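Local coordinates for protein octopine dehydrogenase (Pecten maximus, PDB 3IQD) that catalyses the NADH-dependent reductive condensation of L-arginine with pyruvate to D-octopine, and the reverse oxidation of D-octopine, at residues Cys6-Gly11 / Asp84-Thr89; Gly13-Ser18 / Cys148-Phe153; Arg30-Phe35 / Val71-Pro76. All coordinates share one frame; numbering follows the deposited sequence.

Contact 1. Residues Cys6-Gly11 / Asp84-Thr89; sequences CVCGGG and DVVILT. With NAI (1,4-dihydronicotinamide adenine dinucleotide), chain B.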
loop_
_atom_site.group_PDB
_atom_site.type_symbol
_atom_site.label_atom_id
_atom_site.label_comp_id
_atom_site.label_asym_id
_atom_site.label_seq_id
_atom_site.Cartn_x
_atom_site.Cartn_y
_atom_site.Cartn_z
ATOM N N CYS A 6 15.331 -9.531 4.316
ATOM C CA CYS A 6 15.408 -9.407 2.875
ATOM C C CYS A 6 14.546 -8.239 2.418
ATOM O O CYS A 6 13.322 -8.273 2.567
ATOM C CB CYS A 6 14.957 -10.696 2.198
ATOM S SG CYS A 6 15.010 -10.621 0.398
ATOM N N VAL A 7 15.185 -7.203 1.880
ATOM C CA VAL A 7 14.466 -6.064 1.305
ATOM C C VAL A 7 14.252 -6.303 -0.190
ATOM O O VAL A 7 15.215 -6.461 -0.949
ATOM C CB VAL A 7 15.201 -4.722 1.531
ATOM C CG1 VAL A 7 14.389 -3.567 0.974
ATOM C CG2 VAL A 7 15.480 -4.502 3.013
ATOM N N CYS A 8 12.980 -6.343 -0.590
ATOM C CA CYS A 8 12.593 -6.579 -1.979
ATOM C C CYS A 8 12.259 -5.282 -2.713
ATOM O O CYS A 8 11.345 -4.549 -2.323
ATOM C CB CYS A 8 11.417 -7.559 -2.048
ATOM S SG CYS A 8 11.838 -9.232 -1.500
ATOM N N GLY A 9 13.008 -5.006 -3.778
ATOM C CA GLY A 9 12.810 -3.801 -4.582
ATOM C C GLY A 9 14.066 -2.974 -4.749
ATOM O O GLY A 9 15.075 -3.223 -4.085
ATOM N N GLY A 10 13.997 -1.985 -5.638
ATOM C CA GLY A 10 15.108 -1.059 -5.877
ATOM C C GLY A 10 14.643 0.384 -6.012
ATOM O O GLY A 10 15.343 1.222 -6.581
ATOM N N GLY A 11 13.455 0.673 -5.489
ATOM C CA GLY A 11 12.899 2.018 -5.548
ATOM C C GLY A 11 13.348 2.901 -4.399
ATOM O O GLY A 11 14.280 2.558 -3.664
ATOM N N ASP A 84 14.597 -13.998 8.283
ATOM C CA ASP A 84 13.597 -13.956 9.335
ATOM C C ASP A 84 12.440 -13.070 8.900
ATOM O O ASP A 84 11.289 -13.328 9.247
ATOM C CB ASP A 84 14.206 -13.433 10.641
ATOM C CG ASP A 84 15.265 -14.367 11.211
ATOM O OD1 ASP A 84 16.410 -13.904 11.424
ATOM O OD2 ASP A 84 14.956 -15.561 11.439
ATOM N N VAL A 85 12.762 -12.025 8.139
ATOM C CA VAL A 85 11.789 -11.040 7.685
ATOM C C VAL A 85 12.005 -10.785 6.194
ATOM O O VAL A 85 13.140 -10.620 5.737
ATOM C CB VAL A 85 11.939 -9.703 8.459
ATOM C CG1 VAL A 85 10.772 -8.780 8.176
ATOM C CG2 VAL A 85 12.035 -9.945 9.941
ATOM N N VAL A 86 10.913 -10.774 5.435
ATOM C CA VAL A 86 10.959 -10.467 4.007
ATOM C C VAL A 86 10.028 -9.287 3.782
ATOM O O VAL A 86 8.815 -9.389 3.982
ATOM C CB VAL A 86 10.506 -11.666 3.133
ATOM C CG1 VAL A 86 10.608 -11.321 1.657
ATOM C CG2 VAL A 86 11.328 -12.918 3.441
ATOM N N ILE A 87 10.611 -8.159 3.391
ATOM C CA ILE A 87 9.872 -6.914 3.242
ATOM C C ILE A 87 9.792 -6.519 1.770
ATOM O O ILE A 87 10.820 -6.324 1.111
ATOM C CB ILE A 87 10.509 -5.767 4.073
ATOM C CG1 ILE A 87 10.705 -6.197 5.535
ATOM C CG2 ILE A 87 9.653 -4.509 3.991
ATOM C CD1 ILE A 87 11.318 -5.135 6.451
ATOM N N LEU A 88 8.567 -6.415 1.260
ATOM C CA LEU A 88 8.340 -6.002 -0.121
ATOM C C LEU A 88 8.059 -4.509 -0.178
ATOM O O LEU A 88 7.001 -4.057 0.258
ATOM C CB LEU A 88 7.171 -6.779 -0.750
ATOM C CG LEU A 88 7.380 -8.221 -1.224
ATOM C CD1 LEU A 88 7.549 -9.178 -0.054
ATOM C CD2 LEU A 88 6.216 -8.665 -2.097
ATOM N N THR A 89 9.013 -3.748 -0.705
ATOM C CA THR A 89 8.823 -2.310 -0.906
ATOM C C THR A 89 8.956 -1.970 -2.388
ATOM O O THR A 89 10.013 -1.538 -2.861
ATOM C CB THR A 89 9.758 -1.478 -0.011
ATOM O OG1 THR A 89 9.481 -1.798 1.355
ATOM C CG2 THR A 89 9.513 -0.007 -0.197
HETATM P PA NAI B . 9.422 3.178 -6.867
HETATM O O1A NAI B . 8.615 3.696 -7.999
HETATM O O2A NAI B . 10.579 4.045 -6.551
HETATM O O5B NAI B . 9.909 1.694 -7.217
HETATM C C5B NAI B . 10.515 1.382 -8.445
HETATM C C4B NAI B . 10.905 -0.083 -8.344
HETATM O O4B NAI B . 9.848 -0.911 -8.795
HETATM C C3B NAI B . 12.106 -0.444 -9.189
HETATM O O3B NAI B . 13.297 -0.216 -8.490
HETATM C C2B NAI B . 11.880 -1.915 -9.439
HETATM O O2B NAI B . 12.471 -2.683 -8.416
HETATM C C1B NAI B . 10.364 -2.071 -9.411
HETATM N N9A NAI B . 9.862 -2.180 -10.796
HETATM C C8A NAI B . 9.579 -1.153 -11.667
HETATM N N7A NAI B . 9.154 -1.678 -12.841
HETATM C C5A NAI B . 9.167 -3.025 -12.739
HETATM C C6A NAI B . 8.829 -4.036 -13.636
HETATM N N6A NAI B . 8.055 -3.744 -14.675
HETATM N N1A NAI B . 8.946 -5.361 -13.244
HETATM C C2A NAI B . 9.386 -5.672 -11.964
HETATM N N3A NAI B . 9.720 -4.659 -11.077
HETATM C C4A NAI B . 9.610 -3.356 -11.459
HETATM O O3 NAI B . 8.485 2.961 -5.575
HETATM P PN NAI B . 8.804 3.634 -4.145
HETATM O O1N NAI B . 9.005 5.083 -4.341
HETATM O O2N NAI B . 9.850 2.860 -3.419
HETATM O O5D NAI B . 7.394 3.418 -3.413
HETATM C C5D NAI B . 6.960 2.119 -3.070
HETATM C C4D NAI B . 5.455 2.131 -2.846
HETATM O O4D NAI B . 5.151 2.998 -1.771
HETATM C C3D NAI B . 4.712 2.641 -4.070
HETATM O O3D NAI B . 3.610 1.799 -4.300
HETATM C C2D NAI B . 4.237 4.031 -3.701
HETATM O O2D NAI B . 2.938 4.263 -4.198
HETATM C C1D NAI B . 4.268 4.031 -2.173
HETATM N N1N NAI B . 4.672 5.328 -1.583
HETATM C C2N NAI B . 5.750 6.051 -2.046
HETATM C C3N NAI B . 6.095 7.274 -1.455
HETATM C C7N NAI B . 7.490 7.813 -1.608
HETATM O O7N NAI B . 8.398 7.197 -2.495
HETATM N N7N NAI B . 7.846 8.877 -0.889
HETATM C C4N NAI B . 5.330 7.753 -0.387
HETATM C C5N NAI B . 4.246 7.017 0.088
HETATM C C6N NAI B . 3.932 5.799 -0.522
#
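Cys8 lies beside Val86 and Leu88 on the face of two adjacent parallel strands, 6-8 and 85-88, that also carries Cys6. Its CB rests on the backbone of the other strand, 3.4 Å from Ile87 O. The same CB meets Leu88 CG at 4.2 Å. SG is anti to the carbonyl carbon and beside the backbone N (chi1 -67°). This turn brings the sulfur back along the strand to Val86 CG1, at 4.0 Å. Tyr98 of helix 95-102 also touches the Cys8 side chain. Val7 and Ile87 point to the other face, where Leu17 of helix 12-22 meets both.

The backbones form a ladder of four hydrogen bonds. Ile87 N gives to Cys6 O, and Cys8 N gives to Ile87 O at 2.7 Å. Thr89 N closes the ladder on Cys8 O. This is the core of a Rossmann-type nucleotide-binding fold, with Gly9 and Gly11 fitting the GxGxxA pattern after the first strand.

Gly9 has a positive phi (126°), which suits a residue without a side chain. Gly10 N reaches NAI O2B of the adenosine ribose at 3.2 Å in a weak bond. A side chain on Gly11 would run into the cofactor. Thr89 OG1 bonds to Leu115 O, which fixes its hydroxyl where segment 84-89 leaves the sheet.

Contact 2. Residues Gly13-Ser18 / Cys148-Phe153; sequences GAHTLS and CRIKEF. With NAI (1,4-dihydronicotinamide adenine dinucleotide), chain B.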
loop_
_atom_site.group_PDB
_atom_site.type_symbol
_atom_site.label_atom_id
_atom_site.label_comp_id
_atom_site.label_asym_id
_atom_site.label_seq_id
_atom_site.Cartn_x
_atom_site.Cartn_y
_atom_site.Cartn_z
ATOM N N GLY A 13 11.766 3.510 -1.580
ATOM C CA GLY A 13 11.543 2.784 -0.336
ATOM C C GLY A 13 12.602 1.737 -0.045
ATOM O O GLY A 13 13.115 1.660 1.073
ATOM N N ALA A 14 12.923 0.936 -1.058
ATOM C CA ALA A 14 13.928 -0.124 -0.947
ATOM C C ALA A 14 15.295 0.432 -0.555
ATOM O O ALA A 14 15.975 -0.125 0.316
ATOM C CB ALA A 14 14.025 -0.881 -2.246
ATOM N N HIS A 15 15.687 1.531 -1.201
ATOM C CA HIS A 15 16.910 2.241 -0.846
ATOM C C HIS A 15 16.875 2.674 0.611
ATOM O O HIS A 15 17.828 2.438 1.351
ATOM C CB HIS A 15 17.116 3.456 -1.744
ATOM C CG HIS A 15 17.754 3.137 -3.058
ATOM N ND1 HIS A 15 17.087 2.482 -4.070
ATOM C CD2 HIS A 15 18.994 3.404 -3.534
ATOM C CE1 HIS A 15 17.891 2.353 -5.112
ATOM N NE2 HIS A 15 19.052 2.906 -4.813
ATOM N N THR A 16 15.770 3.286 1.024
ATOM C CA THR A 16 15.666 3.825 2.375
ATOM C C THR A 16 15.649 2.722 3.424
ATOM O O THR A 16 16.365 2.801 4.425
ATOM C CB THR A 16 14.436 4.729 2.539
ATOM O OG1 THR A 16 14.407 5.686 1.475
ATOM C CG2 THR A 16 14.496 5.464 3.865
ATOM N N LEU A 17 14.845 1.692 3.179
ATOM C CA LEU A 17 14.710 0.582 4.110
ATOM C C LEU A 17 16.016 -0.198 4.206
ATOM O O LEU A 17 16.442 -0.556 5.296
ATOM C CB LEU A 17 13.585 -0.347 3.673
ATOM C CG LEU A 17 12.715 -1.108 4.681
ATOM C CD1 LEU A 17 12.552 -2.521 4.158
ATOM C CD2 LEU A 17 13.238 -1.129 6.119
ATOM N N SER A 18 16.650 -0.458 3.067
ATOM C CA SER A 18 17.947 -1.125 3.060
ATOM C C SER A 18 18.945 -0.294 3.841
ATOM O O SER A 18 19.708 -0.831 4.640
ATOM C CB SER A 18 18.453 -1.341 1.634
ATOM O OG SER A 18 17.623 -2.252 0.941
ATOM N N CYS A 148 10.196 9.781 0.545
ATOM C CA CYS A 148 11.596 9.645 0.140
ATOM C C CYS A 148 11.844 9.686 -1.370
ATOM O O CYS A 148 10.962 9.365 -2.170
ATOM C CB CYS A 148 12.205 8.375 0.745
ATOM S SG CYS A 148 11.269 6.869 0.428
ATOM N N ARG A 149 13.054 10.094 -1.744
ATOM C CA ARG A 149 13.479 10.095 -3.136
ATOM C C ARG A 149 14.964 9.743 -3.262
ATOM O O ARG A 149 15.793 10.220 -2.485
ATOM C CB ARG A 149 13.176 11.446 -3.799
ATOM C CG ARG A 149 13.226 11.411 -5.313
ATOM C CD ARG A 149 11.965 12.008 -5.920
ATOM N NE ARG A 149 12.052 13.459 -6.097
ATOM C CZ ARG A 149 11.010 14.289 -6.078
ATOM N NH1 ARG A 149 9.782 13.823 -5.870
ATOM N NH2 ARG A 149 11.199 15.593 -6.259
ATOM N N ILE A 150 15.281 8.887 -4.232
ATOM C CA ILE A 150 16.659 8.574 -4.592
ATOM C C ILE A 150 17.312 9.822 -5.177
ATOM O O ILE A 150 16.695 10.534 -5.977
ATOM C CB ILE A 150 16.715 7.433 -5.629
ATOM C CG1 ILE A 150 16.190 6.126 -5.023
ATOM C CG2 ILE A 150 18.129 7.255 -6.166
ATOM C CD1 ILE A 150 15.744 5.094 -6.044
ATOM N N LYS A 151 18.548 10.094 -4.769
ATOM C CA LYS A 151 19.296 11.214 -5.321
ATOM C C LYS A 151 20.412 10.723 -6.238
ATOM O O LYS A 151 20.738 11.356 -7.247
ATOM C CB LYS A 151 19.839 12.113 -4.205
ATOM C CG LYS A 151 18.752 12.981 -3.559
ATOM C CD LYS A 151 19.181 14.445 -3.402
ATOM C CE LYS A 151 19.868 14.705 -2.061
ATOM N NZ LYS A 151 19.888 16.159 -1.726
ATOM N N GLU A 152 20.980 9.579 -5.877
ATOM C CA GLU A 152 22.041 8.940 -6.634
ATOM C C GLU A 152 21.779 7.442 -6.517
ATOM O O GLU A 152 21.909 6.864 -5.434
ATOM C CB GLU A 152 23.395 9.329 -6.036
ATOM C CG GLU A 152 24.621 9.024 -6.883
ATOM C CD GLU A 152 25.865 9.746 -6.361
ATOM O OE1 GLU A 152 26.112 10.893 -6.795
ATOM O OE2 GLU A 152 26.592 9.174 -5.514
ATOM N N PHE A 153 21.370 6.826 -7.628
ATOM C CA PHE A 153 20.994 5.411 -7.641
ATOM C C PHE A 153 22.083 4.542 -7.043
ATOM O O PHE A 153 23.270 4.762 -7.282
ATOM C CB PHE A 153 20.651 4.929 -9.056
ATOM C CG PHE A 153 20.397 3.435 -9.151
ATOM C CD1 PHE A 153 21.352 2.587 -9.712
ATOM C CD2 PHE A 153 19.211 2.880 -8.670
ATOM C CE1 PHE A 153 21.127 1.216 -9.801
ATOM C CE2 PHE A 153 18.976 1.507 -8.756
ATOM C CZ PHE A 153 19.939 0.673 -9.319
HETATM P PA NAI B . 9.422 3.178 -6.867
HETATM O O1A NAI B . 8.615 3.696 -7.999
HETATM O O2A NAI B . 10.579 4.045 -6.551
HETATM O O5B NAI B . 9.909 1.694 -7.217
HETATM C C5B NAI B . 10.515 1.382 -8.445
HETATM C C4B NAI B . 10.905 -0.083 -8.344
HETATM O O4B NAI B . 9.848 -0.911 -8.795
HETATM C C3B NAI B . 12.106 -0.444 -9.189
HETATM O O3B NAI B . 13.297 -0.216 -8.490
HETATM C C2B NAI B . 11.880 -1.915 -9.439
HETATM O O2B NAI B . 12.471 -2.683 -8.416
HETATM C C1B NAI B . 10.364 -2.071 -9.411
HETATM N N9A NAI B . 9.862 -2.180 -10.796
HETATM C C8A NAI B . 9.579 -1.153 -11.667
HETATM N N7A NAI B . 9.154 -1.678 -12.841
HETATM C C5A NAI B . 9.167 -3.025 -12.739
HETATM C C6A NAI B . 8.829 -4.036 -13.636
HETATM N N6A NAI B . 8.055 -3.744 -14.675
HETATM N N1A NAI B . 8.946 -5.361 -13.244
HETATM C C2A NAI B . 9.386 -5.672 -11.964
HETATM N N3A NAI B . 9.720 -4.659 -11.077
HETATM C C4A NAI B . 9.610 -3.356 -11.459
HETATM O O3 NAI B . 8.485 2.961 -5.575
HETATM P PN NAI B . 8.804 3.634 -4.145
HETATM O O1N NAI B . 9.005 5.083 -4.341
HETATM O O2N NAI B . 9.850 2.860 -3.419
HETATM O O5D NAI B . 7.394 3.418 -3.413
HETATM C C5D NAI B . 6.960 2.119 -3.070
HETATM C C4D NAI B . 5.455 2.131 -2.846
HETATM O O4D NAI B . 5.151 2.998 -1.771
HETATM C C3D NAI B . 4.712 2.641 -4.070
HETATM O O3D NAI B . 3.610 1.799 -4.300
HETATM C C2D NAI B . 4.237 4.031 -3.701
HETATM O O2D NAI B . 2.938 4.263 -4.198
HETATM C C1D NAI B . 4.268 4.031 -2.173
HETATM N N1N NAI B . 4.672 5.328 -1.583
HETATM C C2N NAI B . 5.750 6.051 -2.046
HETATM C C3N NAI B . 6.095 7.274 -1.455
HETATM C C7N NAI B . 7.490 7.813 -1.608
HETATM O O7N NAI B . 8.398 7.197 -2.495
HETATM N N7N NAI B . 7.846 8.877 -0.889
HETATM C C4N NAI B . 5.330 7.753 -0.387
HETATM C C5N NAI B . 4.246 7.017 0.088
HETATM C C6N NAI B . 3.932 5.799 -0.522
#
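The helix that follows the glycine-rich turn of the Rossmann-type NADH site is packed here against strand 148-150, with Gly13, Thr16 and His15 meeting Cys148, Ile150 and Phe153. Helix 13-18 and the strand run nearly at right angles (99°). Their axes come within 8.1 Å.

The His15 ring is the centre of the contact. Ile150 CD1 lies over one face in a CH-pi contact, 3.8 Å from the ring centroid and offset toward the rim. The Ile150 chain has CG1 beside its backbone N (chi1 -65°), and CD1 extends from there to ND1 and CE1. Phe153 comes at the edge of the imidazole. Its CD2 is 3.8 Å from His15 CE1, and the two planes are oblique at 56°. Two polar bonds fix the rotation of the imidazole: ND1 is bonded to Gly11 O and NE2 to the backbone N of Gly154. Such a pair would fit a neutral ring with its hydrogen on ND1. Trp42 of helix 38-46 also stacks on His15.

Nearer the cofactor the partners are smaller. Cys148 SG takes the position between its own backbone N and carbonyl carbon. From there it lies 3.9 Å from Gly13 N and 3.5 Å from Thr16 OG1. That hydroxyl is hydrogen-bonded to Asn12 O, within its own helix. Asn12 OD1 meanwhile bonds Ile150 N and so ties the start of the helix to the strand.

Both segments reach NADH. Cys148 O takes a weak bond from the carboxamide NAI N7N, at 3.4 Å. Gly13 N gives a nearly straight one to the phosphate oxygen NAI O2N, at 2.7 Å.

Contact 3. Residues Arg30-Phe35 / Val71-Pro76; sequences RVLTLF and VITKDP. With NAI (1,4-dihydronicotinamide adenine dinucleotide), chain B.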
loop_
_atom_site.group_PDB
_atom_site.type_symbol
_atom_site.label_atom_id
_atom_site.label_comp_id
_atom_site.label_asym_id
_atom_site.label_seq_id
_atom_site.Cartn_x
_atom_site.Cartn_y
_atom_site.Cartn_z
ATOM N N ARG A 30 19.806 -8.488 3.145
ATOM C CA ARG A 30 19.989 -8.966 1.780
ATOM C C ARG A 30 18.982 -8.226 0.918
ATOM O O ARG A 30 17.784 -8.274 1.186
ATOM C CB ARG A 30 19.735 -10.477 1.670
ATOM C CG ARG A 30 20.491 -11.365 2.667
ATOM C CD ARG A 30 19.628 -11.701 3.885
ATOM N NE ARG A 30 20.169 -12.822 4.655
ATOM C CZ ARG A 30 19.796 -14.094 4.516
ATOM N NH1 ARG A 30 18.873 -14.440 3.628
ATOM N NH2 ARG A 30 20.349 -15.030 5.272
ATOM N N VAL A 31 19.461 -7.518 -0.099
ATOM C CA VAL A 31 18.569 -6.818 -1.015
ATOM C C VAL A 31 18.232 -7.732 -2.189
ATOM O O VAL A 31 19.129 -8.221 -2.884
ATOM C CB VAL A 31 19.181 -5.490 -1.524
ATOM C CG1 VAL A 31 18.222 -4.777 -2.463
ATOM C CG2 VAL A 31 19.529 -4.577 -0.359
ATOM N N LEU A 32 16.940 -7.977 -2.392
ATOM C CA LEU A 32 16.472 -8.697 -3.573
ATOM C C LEU A 32 15.749 -7.761 -4.532
ATOM O O LEU A 32 14.847 -7.015 -4.136
ATOM C CB LEU A 32 15.556 -9.866 -3.194
ATOM C CG LEU A 32 15.032 -10.752 -4.334
ATOM C CD1 LEU A 32 16.167 -11.472 -5.054
ATOM C CD2 LEU A 32 14.005 -11.759 -3.830
ATOM N N THR A 33 16.159 -7.800 -5.794
ATOM C CA THR A 33 15.445 -7.095 -6.850
ATOM C C THR A 33 15.454 -7.931 -8.127
ATOM O O THR A 33 16.516 -8.320 -8.618
ATOM C CB THR A 33 15.975 -5.646 -7.075
ATOM O OG1 THR A 33 15.562 -5.168 -8.361
ATOM C CG2 THR A 33 17.480 -5.587 -6.983
ATOM N N LEU A 34 14.260 -8.220 -8.639
ATOM C CA LEU A 34 14.107 -9.072 -9.818
ATOM C C LEU A 34 13.864 -8.268 -11.091
ATOM O O LEU A 34 13.631 -8.851 -12.150
ATOM C CB LEU A 34 12.959 -10.064 -9.626
ATOM C CG LEU A 34 12.866 -10.868 -8.329
ATOM C CD1 LEU A 34 11.424 -11.298 -8.119
ATOM C CD2 LEU A 34 13.813 -12.064 -8.322
ATOM N N PHE A 35 13.915 -6.939 -10.989
ATOM C CA PHE A 35 13.752 -6.073 -12.156
ATOM C C PHE A 35 14.980 -6.135 -13.060
ATOM O O PHE A 35 15.955 -5.409 -12.860
ATOM C CB PHE A 35 13.435 -4.633 -11.744
ATOM C CG PHE A 35 13.082 -3.730 -12.899
ATOM C CD1 PHE A 35 12.358 -4.211 -13.992
ATOM C CD2 PHE A 35 13.450 -2.384 -12.881
ATOM C CE1 PHE A 35 12.023 -3.366 -15.059
ATOM C CE2 PHE A 35 13.118 -1.530 -13.944
ATOM C CZ PHE A 35 12.405 -2.024 -15.032
ATOM N N VAL A 71 24.429 -8.470 0.947
ATOM C CA VAL A 71 24.446 -8.771 -0.483
ATOM C C VAL A 71 23.311 -8.043 -1.202
ATOM O O VAL A 71 22.240 -7.834 -0.635
ATOM C CB VAL A 71 24.388 -10.311 -0.750
ATOM C CG1 VAL A 71 23.021 -10.900 -0.384
ATOM C CG2 VAL A 71 24.771 -10.638 -2.199
ATOM N N ILE A 72 23.574 -7.633 -2.442
ATOM C CA ILE A 72 22.549 -7.077 -3.329
ATOM C C ILE A 72 22.471 -7.959 -4.583
ATOM O O ILE A 72 23.405 -7.990 -5.390
ATOM C CB ILE A 72 22.835 -5.597 -3.683
ATOM C CG1 ILE A 72 22.891 -4.751 -2.398
ATOM C CG2 ILE A 72 21.773 -5.065 -4.660
ATOM C CD1 ILE A 72 23.704 -3.480 -2.504
ATOM N N THR A 73 21.357 -8.675 -4.727
ATOM C CA THR A 73 21.262 -9.780 -5.680
ATOM C C THR A 73 19.889 -9.891 -6.352
ATOM O O THR A 73 18.907 -9.333 -5.871
ATOM C CB THR A 73 21.617 -11.124 -4.984
ATOM O OG1 THR A 73 21.780 -12.162 -5.959
ATOM C CG2 THR A 73 20.535 -11.529 -3.975
ATOM N N LYS A 74 19.851 -10.598 -7.481
ATOM C CA LYS A 74 18.602 -10.984 -8.147
ATOM C C LYS A 74 18.281 -12.461 -7.897
ATOM O O LYS A 74 17.281 -12.984 -8.402
ATOM C CB LYS A 74 18.654 -10.680 -9.657
ATOM C CG LYS A 74 19.410 -11.683 -10.547
ATOM C CD LYS A 74 18.990 -11.490 -12.013
ATOM C CE LYS A 74 19.548 -12.560 -12.956
ATOM N NZ LYS A 74 20.954 -12.281 -13.365
ATOM N N ASP A 75 19.135 -13.118 -7.112
ATOM C CA ASP A 75 18.991 -14.533 -6.784
ATOM C C ASP A 75 18.188 -14.712 -5.494
ATOM O O ASP A 75 18.681 -14.396 -4.409
ATOM C CB ASP A 75 20.373 -15.185 -6.655
ATOM C CG ASP A 75 20.308 -16.686 -6.411
ATOM O OD1 ASP A 75 19.208 -17.236 -6.171
ATOM O OD2 ASP A 75 21.378 -17.324 -6.459
ATOM N N PRO A 76 16.949 -15.228 -5.607
ATOM C CA PRO A 76 16.087 -15.378 -4.428
ATOM C C PRO A 76 16.616 -16.374 -3.392
ATOM O O PRO A 76 16.351 -16.209 -2.204
ATOM C CB PRO A 76 14.758 -15.853 -5.019
ATOM C CG PRO A 76 15.095 -16.418 -6.353
ATOM C CD PRO A 76 16.286 -15.681 -6.845
HETATM P PA NAI B . 9.422 3.178 -6.867
HETATM O O1A NAI B . 8.615 3.696 -7.999
HETATM O O2A NAI B . 10.579 4.045 -6.551
HETATM O O5B NAI B . 9.909 1.694 -7.217
HETATM C C5B NAI B . 10.515 1.382 -8.445
HETATM C C4B NAI B . 10.905 -0.083 -8.344
HETATM O O4B NAI B . 9.848 -0.911 -8.795
HETATM C C3B NAI B . 12.106 -0.444 -9.189
HETATM O O3B NAI B . 13.297 -0.216 -8.490
HETATM C C2B NAI B . 11.880 -1.915 -9.439
HETATM O O2B NAI B . 12.471 -2.683 -8.416
HETATM C C1B NAI B . 10.364 -2.071 -9.411
HETATM N N9A NAI B . 9.862 -2.180 -10.796
HETATM C C8A NAI B . 9.579 -1.153 -11.667
HETATM N N7A NAI B . 9.154 -1.678 -12.841
HETATM C C5A NAI B . 9.167 -3.025 -12.739
HETATM C C6A NAI B . 8.829 -4.036 -13.636
HETATM N N6A NAI B . 8.055 -3.744 -14.675
HETATM N N1A NAI B . 8.946 -5.361 -13.244
HETATM C C2A NAI B . 9.386 -5.672 -11.964
HETATM N N3A NAI B . 9.720 -4.659 -11.077
HETATM C C4A NAI B . 9.610 -3.356 -11.459
HETATM O O3 NAI B . 8.485 2.961 -5.575
HETATM P PN NAI B . 8.804 3.634 -4.145
HETATM O O1N NAI B . 9.005 5.083 -4.341
HETATM O O2N NAI B . 9.850 2.860 -3.419
HETATM O O5D NAI B . 7.394 3.418 -3.413
HETATM C C5D NAI B . 6.960 2.119 -3.070
HETATM C C4D NAI B . 5.455 2.131 -2.846
HETATM O O4D NAI B . 5.151 2.998 -1.771
HETATM C C3D NAI B . 4.712 2.641 -4.070
HETATM O O3D NAI B . 3.610 1.799 -4.300
HETATM C C2D NAI B . 4.237 4.031 -3.701
HETATM O O2D NAI B . 2.938 4.263 -4.198
HETATM C C1D NAI B . 4.268 4.031 -2.173
HETATM N N1N NAI B . 4.672 5.328 -1.583
HETATM C C2N NAI B . 5.750 6.051 -2.046
HETATM C C3N NAI B . 6.095 7.274 -1.455
HETATM C C7N NAI B . 7.490 7.813 -1.608
HETATM O O7N NAI B . 8.398 7.197 -2.495
HETATM N N7N NAI B . 7.846 8.877 -0.889
HETATM C C4N NAI B . 5.330 7.753 -0.387
HETATM C C5N NAI B . 4.246 7.017 0.088
HETATM C C6N NAI B . 3.932 5.799 -0.522
#
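The Phe35 ring has the adenine of NADH over one face, with NAI C5A 3.6 Å above the ring plane and offset toward its rim. CD1 and CE1 are the ring atoms nearest NAI C6A, while CD2 sits by the ribose at NAI C2B. With an alanine here the adenine would lose this aromatic surface and would probably be freer to shift in its pocket. Phe35 is a known NADH-binding residue. It follows strand 30-32 of the Rossmann-type fold, at the adenosine end of the cofactor.

Strand 30-32 runs parallel to strand 71-73, their directions 12° apart. Val31 is bonded through both its backbone N and its O: the N gives to Val71 O at 2.8 Å and the O accepts from Thr73 N. Thr33 N adds a third bond to Thr73 O, at 3.1 Å.

On one face of this pair Val31 and Ile72 lie side by side and point the same way, with Val31 CB 3.9 Å from Ile72 CG1. Trp42 of helix 38-46 touches both. The other face carries Arg30, Leu32, Val71 and Thr73. Val71 CG1 touches Arg30 CB and CG, and the guanidinium goes on to Glu28, Ala79 and Ser81. With CG anti to the backbone N (chi1 -178°), the Leu32 branch reaches across to segment 71-76: CD1 meets the Lys74 backbone and CD2 meets Pro76 CB.

Thr33 OG1 bonds Glu38 OE1, and OE2 of the same carboxylate holds the cofactor. Thr33 lines the cofactor pocket itself, and its bond probably steadies the Glu38 carboxylate. Asp75 is the N-cap of helix 76-80, its OD1 bonded to Glu77 N. Asp75 also closes an ST turn: its N gives to Thr73 OG1 at 3.0 Å.

Overall arrangement
Contacts 1 and 3 are both parallel strand pairs, joined through neighbouring strands 3-8 and 27-32. Contact 1 is wholly buried. Contact 3 is partly exposed and lies farther from the chain's centre. Contact 2 is also largely buried, but it sets a helix against a strand and has no clear hydrogen bond between its segments. Its hold comes mainly from side chains, around an imidazole and around a cysteine, whereas the other two rest on backbone ladders. Segment 6-11 leads into the helix of contact 2, and that helix leads on to strand 27-32 of contact 3. All three reach NADH: contact 1 at the adenosine ribose, contact 2 at phosphate and nicotinamide, contact 3 at adenine.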